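Local coordinates for protein arginase (PDB 4RHJ) that is of unknown function, an arginase-like protein with the arginase-deacetylase fold that evolved without the binuclear manganese cluster of its relatives, at residues C72-I86 with E91-Q103. Numbering follows the deposited sequence.
Sequences CDHYAELTIHDKGPI and ETVMFMPVLNCGQ
Thr79 and His81 of strand 77-81 hydrogen-bond to Met96, Val98 and Asn100 of the parallel strand 95-103, which puts Thr79 beside Pro97 and His81 beside Leu99; the short axes lie 29° apart. Thr79 O accepts from Val98 N at 2.6 Å, nearly along the C=O axis, whereas Thr79 N reaches Met96 O from above the carbonyl plane. One step on, His81 N donates to Val98 O and His81 O accepts from Asn100 N; the bond from Met96 N to Glu77 O is bent and weak.

On the sheet face carrying Thr79, methyl CG2 lies over one face of the Phe95 ring, 3.9 Å from its centroid, a CH-pi contact. With CG2 anti to the carbonyl carbon, OG1 (chi1 90°) lies beside Pro97, 3.0 Å from its CA. The His81 ring turns an edge to Pro97, with NE2 3.3 Å from CB, while Ile86 CG2 sits above one ring face, toward its rim. The extended Glu77 side chain crosses the Phe95 ring at a slant, OE2 3.3 Å from CE1, with the carboxylate plane 54° from the ring.

On the opposite face, that of Leu78 and Ile80, the contacts are apolar, and the loop residues Cys72 and Ala76 join them. Met96 curls back so that its methyl CE reaches both Cys72 SG and Leu78 CD2, 3.7 Å from each, with SD against Ala76 CB. Ile80 CD1 packs on Val98 CB at 3.5 Å.

Asn100 OD1 accepts from Gly102 N in an Asx turn. The pairing forms one edge, within this chain, of the parallel sheet of the arginase-deacetylase fold, and the link between its strands contains no helix. Strand 95-103 continues to strand 46-50 through Leu99; helix 62-66 meets Leu78 and Asn100, helix 303-316 touches Cys72, and Tyr75 OH bonds to Asp218 of the second subunit.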
loop_
_atom_site.group_PDB
_atom_site.type_symbol
_atom_site.label_atom_id
_atom_site.label_comp_id
_atom_site.label_asym_id
_atom_site.label_seq_id
_atom_site.Cartn_x
_atom_site.Cartn_y
_atom_site.Cartn_z
ATOM N N CYS A 72 -15.873 -14.863 -3.010
ATOM C CA CYS A 72 -15.471 -14.233 -1.760
ATOM C C CYS A 72 -14.085 -14.668 -1.287
ATOM O O CYS A 72 -13.483 -15.586 -1.846
ATOM C CB CYS A 72 -16.493 -14.536 -0.661
ATOM S SG CYS A 72 -18.128 -13.814 -0.899
ATOM N N ASP A 73 -13.589 -13.994 -0.250
ATOM C CA ASP A 73 -12.311 -14.336 0.348
ATOM C C ASP A 73 -12.458 -15.682 1.041
ATOM O O ASP A 73 -11.602 -16.562 0.922
ATOM C CB ASP A 73 -11.864 -13.241 1.321
ATOM C CG ASP A 73 -10.513 -13.508 1.894
ATOM O OD1 ASP A 73 -9.821 -14.356 1.314
ATOM O OD2 ASP A 73 -10.137 -12.886 2.906
ATOM N N HIS A 74 -13.584 -15.827 1.736
ATOM C CA HIS A 74 -13.947 -17.036 2.462
ATOM C C HIS A 74 -14.849 -17.892 1.606
ATOM O O HIS A 74 -15.416 -17.418 0.624
ATOM C CB HIS A 74 -14.636 -16.672 3.771
ATOM C CG HIS A 74 -14.214 -15.342 4.296
ATOM N ND1 HIS A 74 -15.085 -14.287 4.445
ATOM C CD2 HIS A 74 -12.996 -14.878 4.651
ATOM C CE1 HIS A 74 -14.428 -13.238 4.898
ATOM N NE2 HIS A 74 -13.156 -13.569 5.027
ATOM N N TYR A 75 -15.009 -19.147 1.997
ATOM C CA TYR A 75 -15.610 -20.124 1.109
ATOM C C TYR A 75 -17.136 -20.061 1.126
ATOM O O TYR A 75 -17.821 -21.006 1.502
ATOM C CB TYR A 75 -15.086 -21.525 1.451
ATOM C CG TYR A 75 -13.604 -21.700 1.127
ATOM C CD1 TYR A 75 -12.934 -20.784 0.315
ATOM C CD2 TYR A 75 -12.879 -22.772 1.632
ATOM C CE1 TYR A 75 -11.591 -20.930 0.020
ATOM C CE2 TYR A 75 -11.533 -22.926 1.334
ATOM C CZ TYR A 75 -10.896 -22.003 0.531
ATOM O OH TYR A 75 -9.561 -22.157 0.236
ATOM N N ALA A 76 -17.643 -18.907 0.701
ATOM C CA ALA A 76 -19.049 -18.713 0.349
ATOM C C ALA A 76 -19.107 -17.862 -0.923
ATOM O O ALA A 76 -18.151 -17.151 -1.229
ATOM C CB ALA A 76 -19.797 -18.053 1.473
ATOM N N GLU A 77 -20.202 -17.942 -1.676
ATOM C CA GLU A 77 -20.320 -17.179 -2.919
ATOM C C GLU A 77 -21.578 -16.289 -2.960
ATOM O O GLU A 77 -22.675 -16.750 -2.635
ATOM C CB GLU A 77 -20.300 -18.138 -4.125
ATOM C CG GLU A 77 -20.819 -19.562 -3.859
ATOM C CD GLU A 77 -20.680 -20.485 -5.075
ATOM O OE1 GLU A 77 -20.151 -21.608 -4.924
ATOM O OE2 GLU A 77 -21.103 -20.091 -6.180
ATOM N N LEU A 78 -21.417 -15.021 -3.354
ATOM C CA LEU A 78 -22.565 -14.117 -3.488
ATOM C C LEU A 78 -23.438 -14.514 -4.680
ATOM O O LEU A 78 -22.924 -14.978 -5.704
ATOM C CB LEU A 78 -22.120 -12.658 -3.652
ATOM C CG LEU A 78 -21.308 -11.888 -2.609
ATOM C CD1 LEU A 78 -20.960 -10.534 -3.183
ATOM C CD2 LEU A 78 -22.027 -11.731 -1.268
ATOM N N THR A 79 -24.756 -14.345 -4.530
ATOM C CA THR A 79 -25.721 -14.572 -5.611
ATOM C C THR A 79 -26.700 -13.377 -5.696
ATOM O O THR A 79 -27.411 -13.088 -4.742
ATOM C CB THR A 79 -26.499 -15.932 -5.417
ATOM O OG1 THR A 79 -27.689 -15.736 -4.656
ATOM C CG2 THR A 79 -25.640 -16.963 -4.713
ATOM N N ILE A 80 -26.727 -12.682 -6.834
ATOM C CA ILE A 80 -27.468 -11.415 -6.961
ATOM C C ILE A 80 -28.772 -11.496 -7.784
ATOM O O ILE A 80 -28.760 -11.809 -8.979
ATOM C CB ILE A 80 -26.562 -10.314 -7.584
ATOM C CG1 ILE A 80 -25.296 -10.092 -6.731
ATOM C CG2 ILE A 80 -27.349 -9.019 -7.840
ATOM C CD1 ILE A 80 -25.498 -9.414 -5.382
ATOM N N HIS A 81 -29.887 -11.186 -7.118
ATOM C CA HIS A 81 -31.244 -11.251 -7.684
ATOM C C HIS A 81 -31.951 -9.905 -7.673
ATOM O O HIS A 81 -31.871 -9.149 -6.704
ATOM C CB HIS A 81 -32.116 -12.240 -6.912
ATOM C CG HIS A 81 -31.349 -13.349 -6.280
ATOM N ND1 HIS A 81 -31.059 -14.522 -6.942
ATOM C CD2 HIS A 81 -30.786 -13.460 -5.057
ATOM C CE1 HIS A 81 -30.369 -15.315 -6.144
ATOM N NE2 HIS A 81 -30.190 -14.693 -4.994
ATOM N N ASP A 82 -32.686 -9.631 -8.739
ATOM C CA ASP A 82 -33.377 -8.361 -8.868
ATOM C C ASP A 82 -34.865 -8.460 -8.468
ATOM O O ASP A 82 -35.469 -7.474 -8.028
ATOM C CB ASP A 82 -33.201 -7.846 -10.303
ATOM C CG ASP A 82 -31.744 -7.574 -10.640
ATOM O OD1 ASP A 82 -30.969 -7.218 -9.724
ATOM O OD2 ASP A 82 -31.369 -7.716 -11.818
ATOM N N LYS A 83 -35.433 -9.659 -8.595
ATOM C CA LYS A 83 -36.843 -9.906 -8.293
ATOM C C LYS A 83 -37.033 -10.903 -7.154
ATOM O O LYS A 83 -36.128 -11.664 -6.829
ATOM C CB LYS A 83 -37.564 -10.429 -9.533
ATOM C CG LYS A 83 -37.115 -11.822 -9.943
ATOM C CD LYS A 83 -37.872 -12.323 -11.152
ATOM C CE LYS A 83 -37.764 -13.834 -11.280
ATOM N NZ LYS A 83 -36.346 -14.264 -11.424
ATOM N N GLY A 84 -38.227 -10.911 -6.572
ATOM C CA GLY A 84 -38.547 -11.824 -5.487
ATOM C C GLY A 84 -39.812 -12.639 -5.713
ATOM O O GLY A 84 -40.673 -12.258 -6.510
ATOM N N PRO A 85 -39.953 -13.756 -4.980
ATOM C CA PRO A 85 -39.068 -14.199 -3.894
ATOM C C PRO A 85 -37.806 -14.972 -4.318
ATOM O O PRO A 85 -37.697 -15.476 -5.438
ATOM C CB PRO A 85 -39.980 -15.101 -3.060
ATOM C CG PRO A 85 -40.949 -15.638 -4.027
ATOM C CD PRO A 85 -41.155 -14.598 -5.090
ATOM N N ILE A 86 -36.858 -15.049 -3.385
ATOM C CA ILE A 86 -35.601 -15.765 -3.579
ATOM C C ILE A 86 -35.555 -16.960 -2.619
ATOM O O ILE A 86 -36.220 -16.949 -1.581
ATOM C CB ILE A 86 -34.369 -14.840 -3.347
ATOM C CG1 ILE A 86 -34.583 -13.454 -3.973
ATOM C CG2 ILE A 86 -33.092 -15.490 -3.877
ATOM C CD1 ILE A 86 -33.556 -12.428 -3.551
ATOM N N GLU A 91 -27.981 -25.802 4.433
ATOM C CA GLU A 91 -26.931 -26.334 5.281
ATOM C C GLU A 91 -25.533 -25.913 4.850
ATOM O O GLU A 91 -25.220 -24.734 4.710
ATOM C CB GLU A 91 -27.023 -27.861 5.372
ATOM C CG GLU A 91 -26.286 -28.460 6.563
ATOM C CD GLU A 91 -26.286 -27.553 7.782
ATOM O OE1 GLU A 91 -27.288 -27.550 8.527
ATOM O OE2 GLU A 91 -25.280 -26.845 8.000
ATOM N N THR A 92 -24.704 -26.931 4.665
ATOM C CA THR A 92 -23.255 -26.820 4.492
ATOM C C THR A 92 -22.810 -26.148 3.178
ATOM O O THR A 92 -21.733 -25.540 3.122
ATOM C CB THR A 92 -22.597 -28.217 4.586
ATOM O OG1 THR A 92 -23.563 -29.223 4.257
ATOM C CG2 THR A 92 -22.095 -28.484 5.994
ATOM N N VAL A 93 -23.627 -26.257 2.129
ATOM C CA VAL A 93 -23.325 -25.589 0.860
ATOM C C VAL A 93 -23.779 -24.134 0.882
ATOM O O VAL A 93 -24.974 -23.834 0.975
ATOM C CB VAL A 93 -23.980 -26.286 -0.347
ATOM C CG1 VAL A 93 -23.739 -25.467 -1.618
ATOM C CG2 VAL A 93 -23.433 -27.687 -0.501
ATOM N N MET A 94 -22.811 -23.236 0.764
ATOM C CA MET A 94 -23.035 -21.830 1.025
ATOM C C MET A 94 -23.244 -21.009 -0.248
ATOM O O MET A 94 -22.426 -21.020 -1.170
ATOM C CB MET A 94 -21.859 -21.280 1.838
ATOM C CG MET A 94 -21.329 -22.254 2.915
ATOM S SD MET A 94 -22.406 -22.479 4.366
ATOM C CE MET A 94 -21.326 -23.347 5.495
ATOM N N PHE A 95 -24.379 -20.330 -0.296
ATOM C CA PHE A 95 -24.601 -19.231 -1.219
ATOM C C PHE A 95 -24.787 -17.998 -0.348
ATOM O O PHE A 95 -24.796 -18.112 0.874
ATOM C CB PHE A 95 -25.825 -19.474 -2.110
ATOM C CG PHE A 95 -25.515 -20.170 -3.417
ATOM C CD1 PHE A 95 -24.223 -20.555 -3.737
ATOM C CD2 PHE A 95 -26.524 -20.423 -4.335
ATOM C CE1 PHE A 95 -23.949 -21.189 -4.941
ATOM C CE2 PHE A 95 -26.247 -21.053 -5.540
ATOM C CZ PHE A 95 -24.956 -21.435 -5.838
ATOM N N MET A 96 -24.905 -16.825 -0.956
ATOM C CA MET A 96 -25.283 -15.613 -0.221
ATOM C C MET A 96 -26.157 -14.699 -1.078
ATOM O O MET A 96 -25.660 -13.716 -1.643
ATOM C CB MET A 96 -24.052 -14.847 0.247
ATOM C CG MET A 96 -23.836 -14.867 1.742
ATOM S SD MET A 96 -22.208 -15.515 2.086
ATOM C CE MET A 96 -21.251 -14.625 0.886
ATOM N N PRO A 97 -27.460 -15.021 -1.165
ATOM C CA PRO A 97 -28.450 -14.375 -2.035
ATOM C C PRO A 97 -28.714 -12.906 -1.714
ATOM O O PRO A 97 -29.322 -12.583 -0.700
ATOM C CB PRO A 97 -29.712 -15.219 -1.800
ATOM C CG PRO A 97 -29.211 -16.536 -1.349
ATOM C CD PRO A 97 -28.048 -16.183 -0.473
ATOM N N VAL A 98 -28.288 -12.016 -2.599
ATOM C CA VAL A 98 -28.456 -10.602 -2.332
ATOM C C VAL A 98 -29.375 -9.916 -3.335
ATOM O O VAL A 98 -29.256 -10.068 -4.555
ATOM C CB VAL A 98 -27.099 -9.881 -2.284
ATOM C CG1 VAL A 98 -27.267 -8.382 -2.505
ATOM C CG2 VAL A 98 -26.396 -10.168 -0.957
ATOM N N LEU A 99 -30.293 -9.147 -2.765
ATOM C CA LEU A 99 -31.338 -8.441 -3.478
ATOM C C LEU A 99 -30.910 -7.036 -3.890
ATOM O O LEU A 99 -30.727 -6.176 -3.037
ATOM C CB LEU A 99 -32.573 -8.363 -2.584
ATOM C CG LEU A 99 -33.731 -7.547 -3.114
ATOM C CD1 LEU A 99 -34.405 -8.356 -4.211
ATOM C CD2 LEU A 99 -34.676 -7.190 -1.978
ATOM N N ASN A 100 -30.770 -6.803 -5.193
ATOM C CA ASN A 100 -30.398 -5.483 -5.704
ATOM C C ASN A 100 -31.561 -4.499 -5.845
ATOM O O ASN A 100 -32.372 -4.609 -6.776
ATOM C CB ASN A 100 -29.714 -5.604 -7.065
ATOM C CG ASN A 100 -29.355 -4.244 -7.647
ATOM O OD1 ASN A 100 -28.982 -3.331 -6.913
ATOM N ND2 ASN A 100 -29.476 -4.102 -8.962
ATOM N N CYS A 101 -31.625 -3.523 -4.943
ATOM C CA CYS A 101 -32.645 -2.484 -5.048
ATOM C C CYS A 101 -32.136 -1.292 -5.846
ATOM O O CYS A 101 -32.846 -0.299 -5.989
ATOM C CB CYS A 101 -33.107 -2.018 -3.662
ATOM S SG CYS A 101 -33.881 -3.287 -2.638
ATOM N N GLY A 102 -30.906 -1.375 -6.347
ATOM C CA GLY A 102 -30.358 -0.310 -7.170
ATOM C C GLY A 102 -30.139 1.031 -6.482
ATOM O O GLY A 102 -30.123 1.128 -5.260
ATOM N N GLN A 103 -29.982 2.082 -7.283
ATOM C CA GLN A 103 -29.674 3.414 -6.769
ATOM C C GLN A 103 -30.905 4.178 -6.292
ATOM O O GLN A 103 -31.940 4.179 -6.958
ATOM C CB GLN A 103 -28.962 4.250 -7.843
ATOM C CG GLN A 103 -27.540 3.827 -8.173
ATOM C CD GLN A 103 -26.557 4.165 -7.073
ATOM O OE1 GLN A 103 -26.929 4.730 -6.055
ATOM N NE2 GLN A 103 -25.292 3.813 -7.273
#